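Local coordinates for mandelate racemase/muconate lactonizing enzyme family protein (Roseovarius sp. TM1035, PDB 3T9P), which probably acts as an isomerase or related enzyme of the mandelate racemase/muconate lactonizing family, although its substrate is not established, at residues 213-218 against 243-248. Numbering follows the deposited sequence.
Sequences ARAIEV and AAVRAA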
loop_
_atom_site.group_PDB
_atom_site.type_symbol
_atom_site.label_atom_id
_atom_site.label_comp_id
_atom_site.label_asym_id
_atom_site.label_seq_id
_atom_site.Cartn_x
_atom_site.Cartn_y
_atom_site.Cartn_z
ATOM N N ALA A 213 -17.567 1.016 21.361
ATOM C CA ALA A 213 -18.777 0.850 22.219
ATOM C C ALA A 213 -19.734 -0.194 21.710
ATOM O O ALA A 213 -20.161 -1.105 22.459
ATOM C CB ALA A 213 -19.538 2.275 22.400
ATOM N N ARG A 214 -20.095 -0.127 20.425
ATOM C CA ARG A 214 -20.946 -1.165 19.872
ATOM C C ARG A 214 -20.272 -2.589 19.794
ATOM O O ARG A 214 -20.959 -3.640 19.952
ATOM C CB ARG A 214 -21.439 -0.697 18.505
ATOM C CG ARG A 214 -22.463 -1.534 17.844
ATOM C CD ARG A 214 -23.989 -1.354 18.345
ATOM N NE ARG A 214 -24.695 -2.448 17.654
ATOM C CZ ARG A 214 -25.234 -3.474 18.267
ATOM N NH1 ARG A 214 -25.200 -3.499 19.608
ATOM N NH2 ARG A 214 -25.823 -4.434 17.544
ATOM N N ALA A 215 -18.967 -2.604 19.471
ATOM C CA ALA A 215 -18.252 -3.919 19.311
ATOM C C ALA A 215 -18.225 -4.611 20.719
ATOM O O ALA A 215 -18.312 -5.861 20.830
ATOM C CB ALA A 215 -16.807 -3.683 18.828
ATOM N N ILE A 216 -18.130 -3.765 21.765
ATOM C CA ILE A 216 -18.161 -4.307 23.170
ATOM C C ILE A 216 -19.559 -4.830 23.472
ATOM O O ILE A 216 -19.711 -5.958 23.953
ATOM C CB ILE A 216 -17.580 -3.287 24.201
ATOM C CG1 ILE A 216 -16.082 -3.060 23.932
ATOM C CG2 ILE A 216 -17.795 -3.768 25.729
ATOM C CD1 ILE A 216 -15.364 -1.837 24.658
ATOM N N GLU A 217 -20.589 -4.079 23.116
ATOM C CA GLU A 217 -21.953 -4.635 23.202
ATOM C C GLU A 217 -22.090 -5.973 22.505
ATOM O O GLU A 217 -22.575 -6.969 23.087
ATOM C CB GLU A 217 -23.018 -3.677 22.650
ATOM C CG GLU A 217 -23.346 -2.454 23.504
ATOM C CD GLU A 217 -24.198 -1.372 22.733
ATOM O OE1 GLU A 217 -24.992 -1.669 21.793
ATOM O OE2 GLU A 217 -24.042 -0.181 23.103
ATOM N N VAL A 218 -21.690 -6.042 21.239
ATOM C CA VAL A 218 -21.935 -7.224 20.471
ATOM C C VAL A 218 -21.077 -8.319 21.135
ATOM O O VAL A 218 -21.457 -9.474 21.210
ATOM C CB VAL A 218 -21.561 -6.979 18.920
ATOM C CG1 VAL A 218 -21.271 -8.332 18.167
ATOM C CG2 VAL A 218 -22.665 -6.108 18.181
ATOM N N ALA A 243 -7.907 -1.966 20.225
ATOM C CA ALA A 243 -7.285 -2.190 21.513
ATOM C C ALA A 243 -8.300 -1.989 22.634
ATOM O O ALA A 243 -8.314 -2.710 23.552
ATOM C CB ALA A 243 -6.131 -1.316 21.692
ATOM N N ALA A 244 -9.139 -0.992 22.524
ATOM C CA ALA A 244 -10.249 -0.784 23.506
ATOM C C ALA A 244 -11.176 -1.978 23.641
ATOM O O ALA A 244 -11.576 -2.351 24.778
ATOM C CB ALA A 244 -11.094 0.526 23.198
ATOM N N VAL A 245 -11.503 -2.617 22.517
ATOM C CA VAL A 245 -12.345 -3.788 22.513
ATOM C C VAL A 245 -11.618 -4.980 23.154
ATOM O O VAL A 245 -12.255 -5.739 23.919
ATOM C CB VAL A 245 -12.769 -4.192 21.008
ATOM C CG1 VAL A 245 -13.612 -5.442 20.982
ATOM C CG2 VAL A 245 -13.562 -3.010 20.344
ATOM N N ARG A 246 -10.380 -5.218 22.733
ATOM C CA ARG A 246 -9.546 -6.250 23.305
ATOM C C ARG A 246 -9.387 -6.066 24.848
ATOM O O ARG A 246 -9.414 -7.066 25.646
ATOM C CB ARG A 246 -8.143 -6.183 22.755
ATOM C CG ARG A 246 -7.309 -7.404 23.222
ATOM C CD ARG A 246 -5.812 -6.988 23.251
ATOM N NE ARG A 246 -4.981 -8.096 23.583
ATOM C CZ ARG A 246 -3.679 -8.010 23.817
ATOM N NH1 ARG A 246 -3.046 -6.850 23.696
ATOM N NH2 ARG A 246 -3.008 -9.086 24.184
ATOM N N ALA A 247 -9.247 -4.812 25.258
ATOM C CA ALA A 247 -9.147 -4.572 26.732
ATOM C C ALA A 247 -10.432 -4.890 27.546
ATOM O O ALA A 247 -10.379 -5.416 28.679
ATOM C CB ALA A 247 -8.628 -3.146 27.014
ATOM N N ALA A 248 -11.582 -4.668 26.965
ATOM C CA ALA A 248 -12.842 -4.894 27.636
ATOM C C ALA A 248 -13.391 -6.327 27.511
ATOM O O ALA A 248 -14.218 -6.740 28.342
ATOM C CB ALA A 248 -13.891 -3.853 27.171
#
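I216 meets V245 and A248, and A215 meets V245, through aliphatic groups, while the flat guanidinium of R214 packs within segment 213-218: V218 CG2 lies 3.5 Å above one face, offset toward the rim, and the carboxylate carbon of E217 sits in plane at the edge. R214 NH1 donates to E217 OE1 over 2.9 Å, a salt bridge bent to 141° at the hydrogen, tilted out of both group planes and met on the anti side of the carboxylate. The guanidinium has a second acidic partner: NH2 forms a salt bridge with E186 of helix 184-196. Across the interface, I216 carries CG1 anti to its carbonyl carbon and runs on extended (chi2 167°), which brings CD1 within 3.5 Å of A248 CB and 3.8 Å of A244 O. Its CG1 also lies 4.1 Å from V245 CA. The short axes approach to 9.3 Å and cross at -33°, consistent with neighbouring outer helices of the enolase-superfamily barrel: helix 212-224 leads from strand 201-205 to 229-231, and helix 239-248 from 229-231 to 252-255, all three strands parallel. An alanine in place of I216 would remove the branch that spans to A248, which is likely to leave a gap beside that methyl. Deeper in, A215 CB packs 3.6 Å from V245 CG2; Y210 touches A215, and V253 of strand 252-255 touches V245.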